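Local coordinates for putative gdp-fucose protein o-fucosyltransferase 1 (Caenorhabditis elegans, PDB 3ZY2) that is probably a GT-B-fold protein O-fucosyltransferase and holds guanosine-5'-diphosphate in a pocket of this chain, at residues Leu218-Asp223 with Ala286-His291. Numbering follows the deposited sequence.
With GDP (guanosine-5'-diphosphate), chain C.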
ATOM      1  N   LEU A 218     -13.531  26.086 -13.198  1.00 12.98           N
ATOM      2  CA  LEU A 218     -14.645  25.249 -13.630  1.00 14.10           C
ATOM      3  C   LEU A 218     -14.104  23.866 -13.956  1.00 14.78           C
ATOM      4  O   LEU A 218     -13.527  23.643 -15.019  1.00 15.98           O
ATOM      5  CB  LEU A 218     -15.352  25.861 -14.849  1.00 13.71           C
ATOM      6  CG  LEU A 218     -15.843  27.309 -14.674  1.00 14.98           C
ATOM      7  CD1 LEU A 218     -16.626  27.771 -15.917  1.00 14.84           C
ATOM      8  CD2 LEU A 218     -16.702  27.512 -13.380  1.00 15.58           C
ATOM      9  N   ARG A 219     -14.267  22.952 -13.006  1.00 15.70           N
ATOM     10  CA  ARG A 219     -13.848  21.572 -13.180  1.00 17.23           C
ATOM     11  C   ARG A 219     -15.082  20.842 -13.696  1.00 18.75           C
ATOM     12  O   ARG A 219     -16.074  20.673 -12.971  1.00 19.67           O
ATOM     13  CB  ARG A 219     -13.397  21.007 -11.820  1.00 16.48           C
ATOM     14  CG  ARG A 219     -12.792  19.604 -11.892  1.00 15.88           C
ATOM     15  CD  ARG A 219     -11.405  19.552 -12.502  1.00 16.34           C
ATOM     16  NE  ARG A 219     -10.777  18.279 -12.142  1.00 16.28           N
ATOM     17  CZ  ARG A 219     -10.870  17.164 -12.850  1.00 18.02           C
ATOM     18  NH1 ARG A 219     -11.538  17.148 -13.995  1.00 20.08           N
ATOM     19  NH2 ARG A 219     -10.275  16.061 -12.432  1.00 20.18           N
ATOM     20  N   ASN A 220     -15.047  20.437 -14.961  1.00 20.73           N
ATOM     21  CA  ASN A 220     -16.262  19.917 -15.583  1.00 22.29           C
ATOM     22  C   ASN A 220     -16.113  18.876 -16.688  1.00 24.27           C
ATOM     23  O   ASN A 220     -17.071  18.644 -17.422  1.00 25.20           O
ATOM     24  CB  ASN A 220     -17.192  21.058 -16.055  1.00 22.93           C
ATOM     25  CG  ASN A 220     -16.504  22.041 -16.985  1.00 23.59           C
ATOM     26  OD1 ASN A 220     -15.570  21.702 -17.716  1.00 24.07           O
ATOM     27  ND2 ASN A 220     -16.970  23.280 -16.951  1.00 20.99           N
ATOM     28  N   ASP A 221     -14.955  18.223 -16.790  1.00 24.51           N
ATOM     29  CA  ASP A 221     -14.840  17.123 -17.767  1.00 26.36           C
ATOM     30  C   ASP A 221     -15.721  15.926 -17.386  1.00 27.38           C
ATOM     31  O   ASP A 221     -16.242  15.863 -16.273  1.00 26.83           O
ATOM     32  CB  ASP A 221     -13.379  16.744 -18.049  1.00 26.30           C
ATOM     33  CG  ASP A 221     -12.730  15.937 -16.932  1.00 27.88           C
ATOM     34  OD1 ASP A 221     -13.401  15.514 -15.961  1.00 32.36           O
ATOM     35  OD2 ASP A 221     -11.511  15.707 -17.039  1.00 33.91           O
ATOM     36  N   ALA A 222     -15.921  15.001 -18.331  1.00 28.41           N
ATOM     37  CA  ALA A 222     -16.888  13.911 -18.154  1.00 30.18           C
ATOM     38  C   ALA A 222     -16.600  13.010 -16.952  1.00 30.04           C
ATOM     39  O   ALA A 222     -17.528  12.617 -16.241  1.00 30.15           O
ATOM     40  CB  ALA A 222     -16.995  13.084 -19.431  1.00 31.39           C
ATOM     41  N   ASP A 223     -15.320  12.703 -16.738  1.00 29.24           N
ATOM     42  CA  ASP A 223     -14.865  11.876 -15.608  1.00 29.85           C
ATOM     43  C   ASP A 223     -15.180  12.524 -14.262  1.00 28.35           C
ATOM     44  O   ASP A 223     -15.410  11.833 -13.270  1.00 28.37           O
ATOM     45  CB  ASP A 223     -13.349  11.640 -15.677  1.00 30.21           C
ATOM     46  CG  ASP A 223     -12.943  10.613 -16.734  1.00 34.36           C
ATOM     47  OD1 ASP A 223     -13.807  10.120 -17.507  1.00 39.80           O
ATOM     48  OD2 ASP A 223     -11.728  10.301 -16.787  1.00 37.89           O
ATOM     49  N   ALA A 286     -10.603  29.512 -15.643  1.00 12.12           N
ATOM     50  CA  ALA A 286      -9.720  28.355 -15.880  1.00 12.23           C
ATOM     51  C   ALA A 286     -10.618  27.126 -15.890  1.00 13.24           C
ATOM     52  O   ALA A 286     -11.454  26.960 -15.020  1.00 13.59           O
ATOM     53  CB  ALA A 286      -8.670  28.228 -14.763  1.00 13.43           C
ATOM     54  N   SER A 287     -10.470  26.284 -16.912  1.00 13.66           N
ATOM     55  CA  SER A 287     -11.263  25.064 -17.000  1.00 14.60           C
ATOM     56  C   SER A 287     -10.455  23.943 -17.643  1.00 15.50           C
ATOM     57  O   SER A 287      -9.562  24.195 -18.453  1.00 16.52           O
ATOM     58  CB  SER A 287     -12.560  25.311 -17.788  1.00 15.45           C
ATOM     59  OG  SER A 287     -13.375  24.130 -17.751  1.00 16.93           O
ATOM     60  N   ASP A 288     -10.784  22.726 -17.230  1.00 16.86           N
ATOM     61  CA  ASP A 288     -10.293  21.508 -17.856  1.00 18.43           C
ATOM     62  C   ASP A 288     -11.050  21.138 -19.123  1.00 19.73           C
ATOM     63  O   ASP A 288     -10.594  20.275 -19.889  1.00 20.49           O
ATOM     64  CB  ASP A 288     -10.347  20.344 -16.870  1.00 18.81           C
ATOM     65  CG  ASP A 288     -11.749  20.042 -16.371  1.00 19.54           C
ATOM     66  OD1 ASP A 288     -12.652  20.900 -16.410  1.00 21.00           O
ATOM     67  OD2 ASP A 288     -11.962  18.889 -15.940  1.00 25.00           O
ATOM     68  N   LYS A 289     -12.198  21.776 -19.350  1.00 19.58           N
ATOM     69  CA  LYS A 289     -13.036  21.419 -20.503  1.00 21.04           C
ATOM     70  C   LYS A 289     -13.869  22.594 -21.011  1.00 21.21           C
ATOM     71  O   LYS A 289     -13.501  23.232 -22.003  1.00 23.67           O
ATOM     72  CB  LYS A 289     -13.926  20.219 -20.161  1.00 21.76           C
ATOM     73  CG  LYS A 289     -14.610  19.622 -21.404  1.00 23.99           C
ATOM     74  CD  LYS A 289     -15.652  18.579 -21.069  1.00 30.99           C
ATOM     75  CE  LYS A 289     -16.540  18.316 -22.291  1.00 33.72           C
ATOM     76  NZ  LYS A 289     -17.404  19.489 -22.644  1.00 37.47           N
ATOM     77  N   ASP A 290     -14.975  22.892 -20.332  1.00 20.41           N
ATOM     78  CA  ASP A 290     -15.932  23.892 -20.819  1.00 19.86           C
ATOM     79  C   ASP A 290     -15.758  25.201 -20.039  1.00 19.06           C
ATOM     80  O   ASP A 290     -16.190  25.308 -18.874  1.00 18.93           O
ATOM     81  CB  ASP A 290     -17.359  23.362 -20.632  1.00 20.84           C
ATOM     82  CG  ASP A 290     -18.433  24.320 -21.128  1.00 22.79           C
ATOM     83  OD1 ASP A 290     -18.112  25.367 -21.741  1.00 22.96           O
ATOM     84  OD2 ASP A 290     -19.631  23.996 -20.917  1.00 25.30           O
ATOM     85  N   HIS A 291     -15.109  26.181 -20.673  1.00 17.28           N
ATOM     86  CA  HIS A 291     -14.905  27.512 -20.050  1.00 16.88           C
ATOM     87  C   HIS A 291     -16.174  28.365 -19.977  1.00 17.13           C
ATOM     88  O   HIS A 291     -16.192  29.395 -19.300  1.00 16.91           O
ATOM     89  CB  HIS A 291     -13.808  28.316 -20.764  1.00 16.27           C
ATOM     90  CG  HIS A 291     -12.470  27.638 -20.776  1.00 15.09           C
ATOM     91  ND1 HIS A 291     -11.406  28.050 -20.003  1.00 16.11           N
ATOM     92  CD2 HIS A 291     -12.032  26.568 -21.481  1.00 16.04           C
ATOM     93  CE1 HIS A 291     -10.372  27.250 -20.226  1.00 13.19           C
ATOM     94  NE2 HIS A 291     -10.729  26.344 -21.114  1.00 19.24           N
TER
HETATM   95  PB  GDP C1381      -8.422  17.211  -9.359  0.50 29.74           P
HETATM   96  O1B GDP C1381      -9.024  18.454  -9.902  0.50 17.02           O
HETATM   97  O2B GDP C1381      -8.030  16.868  -7.886  0.50 22.43           O
HETATM   98  O3B GDP C1381      -8.274  15.976 -10.440  0.50 23.19           O
HETATM   99  O3A GDP C1381      -6.956  17.938  -9.887  0.50 15.80           O
HETATM  100  PA  GDP C1381      -5.560  17.112 -10.452  0.50 25.82           P
HETATM  101  O1A GDP C1381      -4.869  18.684 -10.756  0.50 17.65           O
HETATM  102  O2A GDP C1381      -4.946  16.163  -9.753  0.50 10.46           O
HETATM  103  O5' GDP C1381      -6.534  16.468 -11.813  0.50 24.32           O
HETATM  104  C5' GDP C1381      -6.680  17.622 -12.375  0.50 20.91           C
HETATM  105  C4' GDP C1381      -6.473  17.910 -13.673  0.50 28.72           C
HETATM  106  O4' GDP C1381      -7.206  18.096 -14.816  0.50 28.48           O
HETATM  107  C3' GDP C1381      -5.532  18.926 -13.579  0.50 23.44           C
HETATM  108  O3' GDP C1381      -3.803  18.798 -13.469  0.50 21.22           O
HETATM  109  C2' GDP C1381      -5.131  19.747 -15.574  0.50 50.32           C
HETATM  110  O2' GDP C1381      -4.322  18.792 -16.101  0.50 20.56           O
HETATM  111  C1' GDP C1381      -6.617  19.488 -15.743  0.50 29.92           C
HETATM  112  N9  GDP C1381      -7.212  20.526 -15.275  0.50 25.66           N
HETATM  113  C8  GDP C1381      -8.340  20.607 -13.841  0.50 26.93           C
HETATM  114  N7  GDP C1381      -8.422  21.873 -14.102  0.50 30.98           N
HETATM  115  C5  GDP C1381      -7.896  22.616 -14.993  0.50 21.33           C
HETATM  116  C6  GDP C1381      -7.710  24.196 -15.694  0.50 26.25           C
HETATM  117  O6  GDP C1381      -8.349  24.909 -15.070  0.50 22.12           O
HETATM  118  N1  GDP C1381      -7.037  24.062 -16.523  0.50 22.09           N
HETATM  119  C2  GDP C1381      -6.339  23.291 -17.204  0.50 23.77           C
HETATM  120  N2  GDP C1381      -5.747  23.389 -18.001  0.50 19.79           N
HETATM  121  N3  GDP C1381      -6.191  21.743 -16.946  0.50 25.23           N
HETATM  122  C4  GDP C1381      -7.038  21.541 -15.795  0.50 22.66           C
HETATM  123  O   HOH W   1     -18.257  20.004 -19.544  1.00 36.35           O
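Asp288 meets Arg219, Asn220 and Asp221 with a single carboxylate, a worked example of how one acidic side chain can tie together the loops that follow two neighbouring strands, beside a nucleotide. Its CB packs against the base of GDP, 3.5 Å from N9 of the ligand. The first torsion (chi1 60°) sets CG between the backbone N and the carbonyl carbon, and from there the two oxygens divide their work. Asp288 OD1 takes the N-H of Asn220 N on its syn lone pair, at 2.8 Å and nearly straight. Asp288 OD2 is gripped twice, from opposite faces of the carboxylate plane: Asp221 N approaches on the syn side at 3.2 Å, while Arg219 NH1 comes from the anti side at 2.6 Å in a salt bridge whose hydrogen bond is bent to 134°. The guanidinium and carboxylate planes stand 80° apart. NH1 also pairs with Asp221 OD1, which in addition caps Trp224 N at the start of helix 222-229; sharing this cation probably eases the closeness of the two acids. The other nitrogens of Arg219 turn to the diphosphate, NE to O1B and NH2 to O3B of GDP, so the two acids probably help to position a group that binds the diphosphate. Farther along, the Asn220 amide bonds the backbone of Asp290 twice: Asn220 OD1 accepts from Asp290 N at 2.9 Å, and Asn220 ND2 donates to Asp290 O, lying in the carbonyl plane. Ser287 OG donates to Leu218 O at 2.8 Å and accepts from Lys289 N, forming an ST turn. Where the loops begin, Leu218 pairs with Ser287 as parallel neighbours at the C-terminal ends of strands 213-218 and 282-287, in a parallel sheet that carries part of the GDP pocket, as expected of a Rossmann-like domain in a GT-B fold.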